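Local coordinates for protein geranyltranstransferase (Agrobacterium tumefaciens, PDB 2H8O) that probably catalyses the condensation of geranyl diphosphate with isopentenyl diphosphate to give farnesyl diphosphate, at residues L114-C119 and D156-L161; L225-C230 and R246-G251. All blocks are in the same frame, centred on the assembly; numbering follows the deposited sequence.

Contacts 1 and 2 are successive helix pairs of one all-helical polyprenyl synthetase chain, on opposite sides of its centre, their own centres about 19 Å apart. They are joined directly, because helix 104-125 of contact 1 also packs on helix 211-237 of contact 2. Leu114 CD2 lies 3.6 Å from Ala229 CB, and Leu117 CD2 lies 4.0 Å from Leu225 CD1. Four helices are thus linked in the order 148-167, 104-125, 211-237, 241-267. One aspartate-rich motif begins at the C-terminal end of helix 104-125, another lies late in helix 241-267; by family inference they bind magnesium ions and substrate diphosphates. Both contacts also touch the second subunit.

Contact 1 (L114-C119 and D156-L161); sequences LECLHC and DSLLTL
Beside Leu158 and Leu159, which meet Cys116 and Leu117 across the contact, Asp156 O takes two bonds from Thr160: the backbone N and, at 2.7 Å, the hydroxyl OG1. They arrive from opposite faces of the carbonyl plane, OG1 tilted 33° from it, so the threonine hydroxyl is satisfied within its own helix. The contact itself is apolar; the two helical segments run nearly antiparallel (156°), their axes 7.8 Å apart at the closest. Leu117 and Leu159 project in the same direction, and leucine suits both places because its branched end offers methyls for apolar packing: the two CD1 atoms meet at 3.6 Å. Cysteine suits the position facing Leu158 because it is small. Cys116 CB sits 3.7 Å from Leu158 O, Leu158 CB is equally near Cys116 O, and the sulfur SG reaches Leu158 CD2 at 4.1 Å. Leu161 CD2 also touches SG, at 4.3 Å, while Leu158 CD1 leans on Cys119. Leu117 continues onto Leu185 and Leu225, Leu158 onto Met77 and Val81. Helices 104-125 and 148-167 are antiparallel neighbours in the all-helical isoprenoid synthase fold, and Leu159, packing on Thr160 of the second subunit, carries their layer to the dimer interface.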
loop_
_atom_site.group_PDB
_atom_site.type_symbol
_atom_site.label_atom_id
_atom_site.label_comp_id
_atom_site.label_asym_id
_atom_site.label_seq_id
_atom_site.Cartn_x
_atom_site.Cartn_y
_atom_site.Cartn_z
ATOM N N LEU A 114 -0.089 -9.977 5.722
ATOM C CA LEU A 114 -1.196 -10.366 4.850
ATOM C C LEU A 114 -2.546 -10.123 5.523
ATOM O O LEU A 114 -3.520 -9.683 4.882
ATOM C CB LEU A 114 -1.049 -11.827 4.436
ATOM C CG LEU A 114 -2.155 -12.403 3.545
ATOM C CD1 LEU A 114 -2.316 -11.582 2.240
ATOM C CD2 LEU A 114 -1.885 -13.876 3.247
ATOM N N GLU A 115 -2.608 -10.384 6.827
ATOM C CA GLU A 115 -3.825 -10.115 7.568
ATOM C C GLU A 115 -4.163 -8.620 7.622
ATOM O O GLU A 115 -5.349 -8.223 7.529
ATOM C CB GLU A 115 -3.752 -10.735 8.968
ATOM C CG GLU A 115 -5.096 -10.761 9.713
ATOM C CD GLU A 115 -6.229 -11.560 9.053
ATOM O OE1 GLU A 115 -6.002 -12.335 8.101
ATOM O OE2 GLU A 115 -7.384 -11.434 9.498
ATOM N N CYS A 116 -3.149 -7.772 7.808
ATOM C CA CYS A 116 -3.382 -6.331 7.785
ATOM C C CYS A 116 -4.009 -5.941 6.452
ATOM O O CYS A 116 -4.940 -5.164 6.398
ATOM C CB CYS A 116 -2.095 -5.535 7.959
ATOM S SG CYS A 116 -1.526 -5.467 9.655
ATOM N N LEU A 117 -3.478 -6.501 5.359
ATOM C CA LEU A 117 -4.006 -6.170 4.031
ATOM C C LEU A 117 -5.450 -6.697 3.892
ATOM O O LEU A 117 -6.344 -5.978 3.431
ATOM C CB LEU A 117 -3.057 -6.694 2.946
ATOM C CG LEU A 117 -3.265 -6.055 1.556
ATOM C CD1 LEU A 117 -1.967 -5.982 0.741
ATOM C CD2 LEU A 117 -4.383 -6.748 0.831
ATOM N N HIS A 118 -5.665 -7.959 4.247
ATOM C CA HIS A 118 -7.028 -8.474 4.243
ATOM C C HIS A 118 -7.987 -7.544 5.013
ATOM O O HIS A 118 -9.062 -7.194 4.537
ATOM C CB HIS A 118 -7.058 -9.902 4.826
ATOM C CG HIS A 118 -8.436 -10.415 5.081
ATOM N ND1 HIS A 118 -9.366 -10.603 4.073
ATOM C CD2 HIS A 118 -9.043 -10.780 6.236
ATOM C CE1 HIS A 118 -10.486 -11.063 4.607
ATOM N NE2 HIS A 118 -10.317 -11.173 5.918
ATOM N N CYS A 119 -7.597 -7.140 6.211
ATOM C CA CYS A 119 -8.457 -6.320 7.035
ATOM C C CYS A 119 -8.681 -4.932 6.440
ATOM O O CYS A 119 -9.774 -4.384 6.560
ATOM C CB CYS A 119 -7.934 -6.225 8.456
ATOM S SG CYS A 119 -8.017 -7.813 9.346
ATOM N N ASP A 156 -6.177 2.696 4.505
ATOM C CA ASP A 156 -4.979 3.151 3.789
ATOM C C ASP A 156 -3.727 2.815 4.613
ATOM O O ASP A 156 -2.698 2.362 4.101
ATOM C CB ASP A 156 -5.027 4.671 3.522
ATOM C CG ASP A 156 -6.044 5.056 2.463
ATOM O OD1 ASP A 156 -6.588 4.150 1.790
ATOM O OD2 ASP A 156 -6.328 6.289 2.315
ATOM N N SER A 157 -3.838 3.041 5.915
ATOM C CA SER A 157 -2.708 2.838 6.816
ATOM C C SER A 157 -2.405 1.338 7.004
ATOM O O SER A 157 -1.260 0.943 7.111
ATOM C CB SER A 157 -2.921 3.524 8.153
ATOM O OG SER A 157 -3.100 4.938 8.015
ATOM N N LEU A 158 -3.445 0.506 7.052
ATOM C CA LEU A 158 -3.255 -0.956 7.152
ATOM C C LEU A 158 -2.634 -1.528 5.878
ATOM O O LEU A 158 -1.783 -2.409 5.948
ATOM C CB LEU A 158 -4.581 -1.646 7.453
ATOM C CG LEU A 158 -5.061 -1.548 8.899
ATOM C CD1 LEU A 158 -6.555 -2.032 8.940
ATOM C CD2 LEU A 158 -4.207 -2.358 9.856
ATOM N N LEU A 159 -3.066 -1.025 4.710
ATOM C CA LEU A 159 -2.442 -1.438 3.438
ATOM C C LEU A 159 -0.941 -1.060 3.427
ATOM O O LEU A 159 -0.088 -1.863 3.063
ATOM C CB LEU A 159 -3.189 -0.812 2.269
ATOM C CG LEU A 159 -2.565 -0.939 0.895
ATOM C CD1 LEU A 159 -2.218 -2.388 0.562
ATOM C CD2 LEU A 159 -3.511 -0.374 -0.166
ATOM N N THR A 160 -0.641 0.169 3.844
ATOM C CA THR A 160 0.726 0.671 3.897
ATOM C C THR A 160 1.561 -0.185 4.871
ATOM O O THR A 160 2.684 -0.570 4.583
ATOM C CB THR A 160 0.763 2.150 4.305
ATOM O OG1 THR A 160 -0.100 2.907 3.432
ATOM C CG2 THR A 160 2.187 2.706 4.206
ATOM N N LEU A 161 0.991 -0.440 6.045
ATOM C CA LEU A 161 1.687 -1.211 7.094
ATOM C C LEU A 161 2.036 -2.634 6.650
ATOM O O LEU A 161 3.082 -3.189 7.058
ATOM C CB LEU A 161 0.833 -1.255 8.377
ATOM C CG LEU A 161 1.621 -1.643 9.637
ATOM C CD1 LEU A 161 2.577 -0.520 10.011
ATOM C CD2 LEU A 161 0.650 -1.943 10.744
#

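Contact 2 (L225-C230 and R246-G251); sequences LLRFAC and RLRLFG
Segments 225-230 and 246-251 meet backbone to backbone where Arg227 and Gly251 bring their CA atoms to 3.9 Å. Their helices, 211-237 and 241-267, are consecutive in the chain and form a helical hairpin of the isoprenoid synthase fold; over these segments the axes approach to 7.3 Å, their N-to-C directions 147° apart. Glycine suits position 251, whose side-chain direction faces the other helix with no room beside Arg227 CA. Cys230, also small, fits next to it: CB lies 3.4 Å from Leu247 O, while Leu247 CB rests near Cys230 O, which accepts a hydrogen bond from Ser96 OG. On another flank the arginines travel alongside each other, guanidinium planes 22° apart. Arginine suits both places, as the Arg227 methylenes can lie against the flat Arg248 guanidinium, CD 3.5 Å above its centre. Chi3 (77°) then turns Arg227 NE back from an extended course, 3.4 Å from Arg248 NH1; being two donors, they form no hydrogen bond. The nearness of the positive charges is probably eased by salt bridges from Arg248 NH1 to Glu231 and to Asp65 of the second subunit. Phe250, with its flat ring, presents an edge to the Cys230 sulfur: SG approaches near the ring plane, 3.8 Å from CD2.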
loop_
_atom_site.group_PDB
_atom_site.type_symbol
_atom_site.label_atom_id
_atom_site.label_comp_id
_atom_site.label_asym_id
_atom_site.label_seq_id
_atom_site.Cartn_x
_atom_site.Cartn_y
_atom_site.Cartn_z
ATOM N N LEU A 225 -5.416 -13.432 -2.872
ATOM C CA LEU A 225 -4.792 -13.394 -1.536
ATOM C C LEU A 225 -4.551 -14.798 -0.986
ATOM O O LEU A 225 -3.591 -15.012 -0.265
ATOM C CB LEU A 225 -5.608 -12.602 -0.501
ATOM C CG LEU A 225 -5.678 -11.100 -0.719
ATOM C CD1 LEU A 225 -6.052 -10.427 0.591
ATOM C CD2 LEU A 225 -4.364 -10.517 -1.235
ATOM N N LEU A 226 -5.439 -15.734 -1.325
ATOM C CA LEU A 226 -5.293 -17.143 -0.873
ATOM C C LEU A 226 -4.163 -17.853 -1.637
ATOM O O LEU A 226 -3.376 -18.598 -1.053
ATOM C CB LEU A 226 -6.637 -17.877 -0.939
ATOM C CG LEU A 226 -7.708 -17.336 0.023
ATOM C CD1 LEU A 226 -9.109 -17.814 -0.410
ATOM C CD2 LEU A 226 -7.393 -17.712 1.489
ATOM N N ARG A 227 -4.064 -17.590 -2.934
ATOM C CA ARG A 227 -2.929 -18.000 -3.749
ATOM C C ARG A 227 -1.609 -17.484 -3.164
ATOM O O ARG A 227 -0.664 -18.246 -2.933
ATOM C CB ARG A 227 -3.138 -17.496 -5.193
ATOM C CG ARG A 227 -2.003 -17.802 -6.146
ATOM C CD ARG A 227 -2.146 -16.974 -7.435
ATOM N NE ARG A 227 -1.720 -15.588 -7.225
ATOM C CZ ARG A 227 -2.205 -14.516 -7.845
ATOM N NH1 ARG A 227 -3.213 -14.613 -8.706
ATOM N NH2 ARG A 227 -1.702 -13.321 -7.556
ATOM N N PHE A 228 -1.565 -16.180 -2.916
ATOM C CA PHE A 228 -0.401 -15.552 -2.335
ATOM C C PHE A 228 -0.052 -16.214 -0.986
ATOM O O PHE A 228 1.121 -16.464 -0.704
ATOM C CB PHE A 228 -0.622 -14.050 -2.127
ATOM C CG PHE A 228 0.440 -13.421 -1.271
ATOM C CD1 PHE A 228 1.633 -12.969 -1.820
ATOM C CD2 PHE A 228 0.271 -13.334 0.098
ATOM C CE1 PHE A 228 2.627 -12.445 -1.011
ATOM C CE2 PHE A 228 1.268 -12.811 0.918
ATOM C CZ PHE A 228 2.443 -12.368 0.370
ATOM N N ALA A 229 -1.046 -16.467 -0.140
ATOM C CA ALA A 229 -0.767 -17.006 1.201
ATOM C C ALA A 229 0.042 -18.297 1.134
ATOM O O ALA A 229 0.961 -18.519 1.902
ATOM C CB ALA A 229 -2.064 -17.255 1.944
ATOM N N CYS A 230 -0.319 -19.143 0.189
ATOM C CA CYS A 230 0.329 -20.443 0.024
ATOM C C CYS A 230 1.655 -20.325 -0.692
ATOM O O CYS A 230 2.634 -20.922 -0.289
ATOM C CB CYS A 230 -0.591 -21.367 -0.735
ATOM S SG CYS A 230 -2.090 -21.778 0.225
ATOM N N ARG A 246 4.114 -25.339 -7.254
ATOM C CA ARG A 246 3.256 -26.326 -6.601
ATOM C C ARG A 246 2.398 -25.639 -5.524
ATOM O O ARG A 246 1.172 -25.832 -5.466
ATOM C CB ARG A 246 4.096 -27.441 -5.978
ATOM C CG ARG A 246 3.289 -28.532 -5.288
ATOM C CD ARG A 246 4.148 -29.760 -4.937
ATOM N NE ARG A 246 4.726 -30.337 -6.168
ATOM C CZ ARG A 246 4.118 -31.200 -6.994
ATOM N NH1 ARG A 246 2.907 -31.690 -6.738
ATOM N NH2 ARG A 246 4.745 -31.611 -8.092
ATOM N N LEU A 247 3.042 -24.846 -4.674
ATOM C CA LEU A 247 2.293 -24.172 -3.597
ATOM C C LEU A 247 1.337 -23.106 -4.130
ATOM O O LEU A 247 0.229 -22.966 -3.613
ATOM C CB LEU A 247 3.225 -23.636 -2.501
ATOM C CG LEU A 247 3.487 -24.610 -1.342
ATOM C CD1 LEU A 247 2.225 -24.822 -0.510
ATOM C CD2 LEU A 247 4.020 -25.957 -1.826
ATOM N N ARG A 248 1.748 -22.379 -5.164
ATOM C CA ARG A 248 0.837 -21.480 -5.892
ATOM C C ARG A 248 -0.430 -22.216 -6.395
ATOM O O ARG A 248 -1.620 -21.799 -6.158
ATOM C CB ARG A 248 1.599 -20.797 -7.042
ATOM C CG ARG A 248 0.815 -19.745 -7.786
ATOM C CD ARG A 248 1.587 -19.285 -9.017
ATOM N NE ARG A 248 0.821 -18.402 -9.890
ATOM C CZ ARG A 248 0.665 -17.096 -9.709
ATOM N NH1 ARG A 248 1.218 -16.491 -8.670
ATOM N NH2 ARG A 248 -0.050 -16.381 -10.583
ATOM N N LEU A 249 -0.211 -23.317 -7.089
ATOM C CA LEU A 249 -1.332 -24.081 -7.593
ATOM C C LEU A 249 -2.232 -24.554 -6.457
ATOM O O LEU A 249 -3.465 -24.498 -6.566
ATOM C CB LEU A 249 -0.846 -25.278 -8.411
ATOM C CG LEU A 249 -0.263 -25.159 -9.795
ATOM C CD1 LEU A 249 -0.134 -26.577 -10.326
ATOM C CD2 LEU A 249 -1.138 -24.333 -10.719
ATOM N N PHE A 250 -1.627 -25.023 -5.372
ATOM C CA PHE A 250 -2.392 -25.429 -4.191
ATOM C C PHE A 250 -3.248 -24.248 -3.702
ATOM O O PHE A 250 -4.439 -24.393 -3.404
ATOM C CB PHE A 250 -1.462 -25.921 -3.077
ATOM C CG PHE A 250 -2.188 -26.326 -1.829
ATOM C CD1 PHE A 250 -2.784 -27.577 -1.711
ATOM C CD2 PHE A 250 -2.302 -25.447 -0.770
ATOM C CE1 PHE A 250 -3.458 -27.933 -0.543
ATOM C CE2 PHE A 250 -2.988 -25.794 0.379
ATOM C CZ PHE A 250 -3.557 -27.034 0.493
ATOM N N GLY A 251 -2.641 -23.067 -3.648
ATOM C CA GLY A 251 -3.343 -21.863 -3.215
ATOM C C GLY A 251 -4.498 -21.505 -4.130
ATOM O O GLY A 251 -5.559 -21.099 -3.682
#